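Local coordinates for protein carboxyvinyl-carboxyphosphonate phosphorylmutase (PDB 4IQD) that belongs to a family of TIM-barrel enzymes, forms a two-chain assembly and binds pyruvic acid in the crystal, at residues K268-L271 / S272-T276; G173-E176 / A177-R180; K10-T13 / Q14-A18. All coordinates share one frame; numbering follows the deposited sequence.

Contact 1 (K268-L271 / S272-T276); sequences KDAL and SNMQT
Ala270 and Asn273 close a type I beta turn, and Leu271 and Met274 close a second one overlapping it, in the loop between helix 245-264 and helix 277-283. The backbone bonds differ in quality. Asn273 N donates to Ala270 O at 3.0 Å, from well above the carbonyl plane (62°). Met274 N reaches Leu271 O at 3.4 Å with a bent N-H, a weak bond.

The apolar contacts gather on Met274, built as selenomethionine. Its CG stands anti to its own carbonyl carbon (chi1 -58°), and the chain beyond runs extended, bringing the terminal methyl back over the turn. There CE lies 4.1 Å from Ala270 CB, and 4.2 Å from Leu271 CD1, whose side chain it crosses obliquely. A long, unbranched, flexible chain suits this reach, and the lone methyl of Ala270 suits a buried place against Met274 and against Val257 and Leu260 of helix 245-264. Leu271 also packs on Tyr226 of the second subunit, and Met274 on Glu220 of that subunit, so the turns form part of the dimer interface.

Carbon also meets oxygen closely: Met274 CG comes within 3.2 Å of Ala270 O, the same carbonyl oxygen that accepts Asn273 N.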
loop_
_atom_site.group_PDB
_atom_site.type_symbol
_atom_site.label_atom_id
_atom_site.label_comp_id
_atom_site.label_asym_id
_atom_site.label_seq_id
_atom_site.Cartn_x
_atom_site.Cartn_y
_atom_site.Cartn_z
ATOM N N LYS A 268 7.190 -22.090 -2.969
ATOM C CA LYS A 268 6.433 -23.331 -3.181
ATOM C C LYS A 268 5.287 -23.621 -2.218
ATOM O O LYS A 268 4.175 -23.950 -2.631
ATOM C CB LYS A 268 7.407 -24.504 -3.063
ATOM C CG LYS A 268 7.734 -25.234 -4.339
ATOM C CD LYS A 268 8.877 -26.201 -4.084
ATOM C CE LYS A 268 8.747 -27.455 -4.914
ATOM N NZ LYS A 268 9.915 -28.360 -4.740
ATOM N N ASP A 269 5.576 -23.510 -0.930
ATOM C CA ASP A 269 4.668 -24.005 0.090
ATOM C C ASP A 269 3.592 -22.998 0.484
ATOM O O ASP A 269 2.698 -23.315 1.266
ATOM C CB ASP A 269 5.458 -24.454 1.322
ATOM C CG ASP A 269 6.518 -25.489 0.990
ATOM O OD1 ASP A 269 6.330 -26.250 0.014
ATOM O OD2 ASP A 269 7.538 -25.545 1.705
ATOM N N ALA A 270 3.676 -21.791 -0.064
ATOM C CA ALA A 270 2.745 -20.733 0.312
ATOM C C ALA A 270 1.775 -20.387 -0.811
ATOM O O ALA A 270 1.082 -19.376 -0.748
ATOM C CB ALA A 270 3.504 -19.495 0.759
ATOM N N LEU A 271 1.726 -21.236 -1.832
ATOM C CA LEU A 271 0.870 -20.996 -2.987
ATOM C C LEU A 271 -0.601 -20.918 -2.597
ATOM O O LEU A 271 -1.367 -20.169 -3.195
ATOM C CB LEU A 271 1.066 -22.096 -4.034
ATOM C CG LEU A 271 2.066 -21.899 -5.177
ATOM C CD1 LEU A 271 3.392 -21.373 -4.684
ATOM C CD2 LEU A 271 2.262 -23.218 -5.903
ATOM N N SER A 272 -0.991 -21.697 -1.593
ATOM C CA SER A 272 -2.385 -21.741 -1.162
ATOM C C SER A 272 -2.775 -20.492 -0.381
ATOM O O SER A 272 -3.958 -20.180 -0.235
ATOM C CB SER A 272 -2.643 -22.993 -0.324
ATOM O OG SER A 272 -2.365 -24.164 -1.070
ATOM N N ASN A 273 -1.771 -19.784 0.121
ATOM C CA ASN A 273 -1.994 -18.564 0.882
ATOM C C ASN A 273 -2.007 -17.346 -0.025
ATOM O O ASN A 273 -1.742 -16.229 0.416
ATOM C CB ASN A 273 -0.907 -18.398 1.941
ATOM C CG ASN A 273 -0.970 -19.466 3.013
ATOM O OD1 ASN A 273 -2.052 -19.871 3.434
ATOM N ND2 ASN A 273 0.192 -19.928 3.458
HETATM N N MSE A 274 -2.315 -17.565 -1.298
HETATM C CA MSE A 274 -2.233 -16.496 -2.279
HETATM C C MSE A 274 -3.533 -16.245 -3.025
HETATM O O MSE A 274 -4.314 -17.160 -3.278
HETATM C CB MSE A 274 -1.126 -16.788 -3.292
HETATM C CG MSE A 274 0.248 -16.963 -2.682
HETATM SE SE MSE A 274 1.649 -17.019 -4.026
HETATM C CE MSE A 274 3.132 -17.596 -2.900
ATOM N N GLN A 275 -3.757 -14.983 -3.366
ATOM C CA GLN A 275 -4.791 -14.629 -4.311
ATOM C C GLN A 275 -4.317 -15.059 -5.689
ATOM O O GLN A 275 -3.169 -14.810 -6.053
ATOM C CB GLN A 275 -5.008 -13.122 -4.304
ATOM C CG GLN A 275 -5.695 -12.606 -5.548
ATOM C CD GLN A 275 -5.384 -11.156 -5.814
ATOM O OE1 GLN A 275 -6.274 -10.368 -6.120
ATOM N NE2 GLN A 275 -4.112 -10.793 -5.705
ATOM N N THR A 276 -5.196 -15.703 -6.451
ATOM C CA THR A 276 -4.854 -16.178 -7.789
ATOM C C THR A 276 -4.877 -15.048 -8.819
ATOM O O THR A 276 -5.468 -13.993 -8.585
ATOM C CB THR A 276 -5.814 -17.292 -8.259
ATOM O OG1 THR A 276 -7.133 -16.757 -8.422
ATOM C CG2 THR A 276 -5.855 -18.424 -7.251
#

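Contact 2 (G173-E176 / A177-R180); sequences GLDE and AIER. With PYR (pyruvic acid), chain D.
From Gly173 to Arg180 the backbone forms the first turns of a helix, in which the N-H groups of Ala177, Ile178, Glu179 and Arg180 reach the carbonyls of Gly173, Leu174, Asp175 and Glu176, each at the i to i+4 spacing. Gly173 is the N-cap, and its backbone (phi 124°, psi 165°) by itself calls for glycine; a side chain would also run into O of the pyruvic acid, which lies 3.6 Å from Gly173 CA. With Leu174, Asp175 and Arg169 it makes up the pocket of this ligand.

The ligand's carboxylate carbon C lies 3.4 Å from Leu174 N, at the helix start, where the helix dipole would probably favour a negative group. Leu174 CB touches the ligand's OXT at 3.7 Å, and Asp175 OD2 comes within 4.2 Å of the same atom. Along one flank, Asp175 and Ile178 lie side by side and point the same way, OD1 of Asp175 being 4.1 Å from Ile178 CD1; the acid is exposed while the isoleucine is buried. Ala177, also buried, is small enough to pack on Ala168, and its CB sits 3.4 Å from Leu174 O. Arg180 runs extended from CG to NE, a length that carries the guanidinium of this buried residue to hydrogen bonds, NH1 with Tyr184 OH and NH2 with Val141 O.

Helix 174-187 links strand 161-166 to strand 191-194 in a beta-alpha-beta unit of the TIM barrel. One of its neighbours in the outer layer is helix 200-209, where Leu174 meets Glu202 and Leu205, and Ile178 meets Phe206 and Lys209.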
loop_
_atom_site.group_PDB
_atom_site.type_symbol
_atom_site.label_atom_id
_atom_site.label_comp_id
_atom_site.label_asym_id
_atom_site.label_seq_id
_atom_site.Cartn_x
_atom_site.Cartn_y
_atom_site.Cartn_z
ATOM N N GLY A 173 -12.300 11.521 33.006
ATOM C CA GLY A 173 -13.421 10.833 33.612
ATOM C C GLY A 173 -14.648 10.747 32.728
ATOM O O GLY A 173 -14.773 11.463 31.735
ATOM N N LEU A 174 -15.563 9.865 33.111
ATOM C CA LEU A 174 -16.744 9.562 32.315
ATOM C C LEU A 174 -17.620 10.776 32.055
ATOM O O LEU A 174 -17.879 11.118 30.907
ATOM C CB LEU A 174 -17.568 8.469 32.987
ATOM C CG LEU A 174 -18.770 7.966 32.187
ATOM C CD1 LEU A 174 -18.369 7.608 30.763
ATOM C CD2 LEU A 174 -19.381 6.765 32.888
ATOM N N ASP A 175 -18.075 11.424 33.123
ATOM C CA ASP A 175 -18.947 12.586 32.986
ATOM C C ASP A 175 -18.266 13.717 32.229
ATOM O O ASP A 175 -18.925 14.508 31.560
ATOM C CB ASP A 175 -19.416 13.078 34.352
ATOM C CG ASP A 175 -20.500 12.203 34.941
ATOM O OD1 ASP A 175 -21.299 11.638 34.162
ATOM O OD2 ASP A 175 -20.552 12.082 36.184
ATOM N N GLU A 176 -16.944 13.784 32.339
ATOM C CA GLU A 176 -16.166 14.775 31.610
ATOM C C GLU A 176 -16.282 14.528 30.123
ATOM O O GLU A 176 -16.452 15.456 29.336
ATOM C CB GLU A 176 -14.698 14.686 31.997
ATOM C CG GLU A 176 -14.118 15.983 32.463
ATOM C CD GLU A 176 -13.911 15.995 33.951
ATOM O OE1 GLU A 176 -13.226 16.917 34.441
ATOM O OE2 GLU A 176 -14.428 15.079 34.628
ATOM N N ALA A 177 -16.170 13.263 29.742
ATOM C CA ALA A 177 -16.271 12.885 28.344
ATOM C C ALA A 177 -17.664 13.201 27.813
ATOM O O ALA A 177 -17.806 13.745 26.720
ATOM C CB ALA A 177 -15.951 11.417 28.174
ATOM N N ILE A 178 -18.685 12.875 28.601
ATOM C CA ILE A 178 -20.070 13.129 28.213
ATOM C C ILE A 178 -20.294 14.609 27.944
ATOM O O ILE A 178 -20.961 14.982 26.975
ATOM C CB ILE A 178 -21.059 12.637 29.287
ATOM C CG1 ILE A 178 -21.102 11.109 29.300
ATOM C CG2 ILE A 178 -22.452 13.203 29.044
ATOM C CD1 ILE A 178 -22.061 10.527 30.316
ATOM N N GLU A 179 -19.731 15.451 28.805
ATOM C CA GLU A 179 -19.834 16.896 28.641
ATOM C C GLU A 179 -19.159 17.353 27.353
ATOM O O GLU A 179 -19.750 18.092 26.568
ATOM C CB GLU A 179 -19.234 17.628 29.843
ATOM C CG GLU A 179 -20.121 17.626 31.080
ATOM C CD GLU A 179 -21.375 18.462 30.901
ATOM O OE1 GLU A 179 -22.485 17.914 31.063
ATOM O OE2 GLU A 179 -21.248 19.669 30.604
ATOM N N ARG A 180 -17.922 16.912 27.144
ATOM C CA ARG A 180 -17.190 17.239 25.926
ATOM C C ARG A 180 -17.980 16.793 24.708
ATOM O O ARG A 180 -18.207 17.577 23.793
ATOM C CB ARG A 180 -15.820 16.561 25.909
ATOM C CG ARG A 180 -14.749 17.247 26.736
ATOM C CD ARG A 180 -13.390 16.647 26.418
ATOM N NE ARG A 180 -12.293 17.318 27.103
ATOM C CZ ARG A 180 -11.574 18.308 26.582
ATOM N NH1 ARG A 180 -11.837 18.759 25.366
ATOM N NH2 ARG A 180 -10.591 18.852 27.282
HETATM C C PYR D . -15.998 10.114 36.503
HETATM O O PYR D . -15.831 11.383 36.237
HETATM O OXT PYR D . -17.203 9.606 36.482
HETATM C CA PYR D . -14.888 9.327 36.796
HETATM O O3 PYR D . -14.864 8.050 36.497
HETATM C CB PYR D . -13.708 9.964 37.459
#

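Contact 3 (K10-T13 / Q14-A18); sequences KQST and QEELA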
loop_
_atom_site.group_PDB
_atom_site.type_symbol
_atom_site.label_atom_id
_atom_site.label_comp_id
_atom_site.label_asym_id
_atom_site.label_seq_id
_atom_site.Cartn_x
_atom_site.Cartn_y
_atom_site.Cartn_z
ATOM N N LYS A 10 -19.497 4.687 -13.383
ATOM C CA LYS A 10 -20.666 5.304 -12.753
ATOM C C LYS A 10 -20.407 5.702 -11.303
ATOM O O LYS A 10 -21.149 5.306 -10.404
ATOM C CB LYS A 10 -21.869 4.357 -12.791
ATOM C CG LYS A 10 -22.391 4.018 -14.179
ATOM C CD LYS A 10 -23.773 3.378 -14.090
ATOM C CE LYS A 10 -23.797 2.236 -13.079
ATOM N NZ LYS A 10 -25.165 1.669 -12.880
ATOM N N GLN A 11 -19.359 6.487 -11.076
ATOM C CA GLN A 11 -19.028 6.947 -9.732
ATOM C C GLN A 11 -20.139 7.813 -9.137
ATOM O O GLN A 11 -21.000 8.317 -9.856
ATOM C CB GLN A 11 -17.718 7.730 -9.754
ATOM C CG GLN A 11 -17.629 8.727 -10.897
ATOM C CD GLN A 11 -16.542 9.761 -10.689
ATOM O OE1 GLN A 11 -16.468 10.399 -9.638
ATOM N NE2 GLN A 11 -15.689 9.935 -11.693
ATOM N N SER A 12 -20.116 7.974 -7.817
ATOM C CA SER A 12 -21.078 8.822 -7.122
ATOM C C SER A 12 -20.447 10.180 -6.854
ATOM O O SER A 12 -19.240 10.343 -7.012
ATOM C CB SER A 12 -21.495 8.187 -5.793
ATOM O OG SER A 12 -22.135 6.937 -5.981
ATOM N N THR A 13 -21.256 11.154 -6.452
ATOM C CA THR A 13 -20.706 12.429 -6.004
ATOM C C THR A 13 -20.425 12.364 -4.506
ATOM O O THR A 13 -20.912 11.467 -3.816
ATOM C CB THR A 13 -21.612 13.639 -6.345
ATOM O OG1 THR A 13 -20.887 14.854 -6.124
ATOM C CG2 THR A 13 -22.860 13.656 -5.494
ATOM N N GLN A 14 -19.616 13.297 -4.015
ATOM C CA GLN A 14 -19.267 13.327 -2.602
ATOM C C GLN A 14 -20.520 13.479 -1.760
ATOM O O GLN A 14 -20.676 12.809 -0.739
ATOM C CB GLN A 14 -18.291 14.467 -2.301
ATOM C CG GLN A 14 -17.750 14.473 -0.873
ATOM C CD GLN A 14 -18.643 15.214 0.103
ATOM O OE1 GLN A 14 -19.302 16.186 -0.257
ATOM N NE2 GLN A 14 -18.669 14.755 1.347
ATOM N N GLU A 15 -21.420 14.354 -2.194
ATOM C CA GLU A 15 -22.616 14.622 -1.415
ATOM C C GLU A 15 -23.520 13.396 -1.388
ATOM O O GLU A 15 -24.233 13.164 -0.418
ATOM C CB GLU A 15 -23.358 15.857 -1.932
ATOM C CG GLU A 15 -24.350 16.425 -0.923
ATOM C CD GLU A 15 -24.357 17.944 -0.882
ATOM O OE1 GLU A 15 -23.688 18.572 -1.730
ATOM O OE2 GLU A 15 -25.033 18.510 0.006
ATOM N N GLU A 16 -23.476 12.604 -2.452
ATOM C CA GLU A 16 -24.177 11.329 -2.473
ATOM C C GLU A 16 -23.517 10.378 -1.491
ATOM O O GLU A 16 -24.192 9.630 -0.785
ATOM C CB GLU A 16 -24.168 10.724 -3.879
ATOM C CG GLU A 16 -25.294 11.225 -4.772
ATOM C CD GLU A 16 -25.008 11.023 -6.247
ATOM O OE1 GLU A 16 -23.860 10.671 -6.591
ATOM O OE2 GLU A 16 -25.931 11.220 -7.064
ATOM N N LEU A 17 -22.190 10.421 -1.443
ATOM C CA LEU A 17 -21.435 9.509 -0.593
ATOM C C LEU A 17 -21.619 9.800 0.894
ATOM O O LEU A 17 -21.761 8.879 1.700
ATOM C CB LEU A 17 -19.953 9.506 -0.978
ATOM C CG LEU A 17 -19.633 8.625 -2.188
ATOM C CD1 LEU A 17 -18.149 8.637 -2.495
ATOM C CD2 LEU A 17 -20.119 7.204 -1.956
ATOM N N ALA A 18 -21.628 11.077 1.254
ATOM C CA ALA A 18 -21.837 11.468 2.642
ATOM C C ALA A 18 -23.230 11.073 3.108
ATOM O O ALA A 18 -23.403 10.550 4.208
ATOM C CB ALA A 18 -21.630 12.955 2.806
#
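Glu16 and Thr13 meet with their side chains crossing at about a right angle, where the chain enters helix 14-26. Glu16 CG, beside its backbone N (chi1 -86°), aims the chain back toward Thr13, and the extended remainder brings OE1 to Thr13 N at 2.7 Å, in a nearly straight hydrogen bond (174°). The donor comes to the anti side of OE1, 26° out of the carboxylate plane.

Thr13 turns its methyl, not its hydroxyl, to this acid: OG1 is anti to the backbone N, and CG2 lies 3.5 Å from Glu16 CG and 3.3 Å from Glu16 OE1. The methyl thus packs along the glutamate chain. One residue before Thr13, Ser12 CB rests 4.1 Å from Leu17 CG, a short side chain facing a buried leucine that also packs on Pro91. Leu17 N bonds to Thr13 O at 2.9 Å, the first i to i+4 bond from the cap residue. Gln14 uses both ends of its amide, NE2 giving to Val118 O and OE1 meeting Ser159 OG.

A glutamate three residues after the N-cap, bonded to the cap residue's backbone N, supplies one half of a capping box; the reciprocal bond from the Thr13 side chain is absent.

Overall arrangement
Along the chain the order is contact 3, contact 2, contact 1, and no two of them touch. Contact 3 opens helix 14-26 near the N-terminus, and contact 2 opens helix 174-187 of the barrel; their centres are 35 Å apart. Contact 1 lies on the opposite side of the chain's centre from contact 2, 49 Å from it between centres and 37 Å from contact 3, in the loop after helix 245-264. Contacts 2 and 3 are thus both helix starts within one chain, the former also lining a pyruvic acid pocket, whereas contact 1 belongs to the C-terminal part that meets the second subunit.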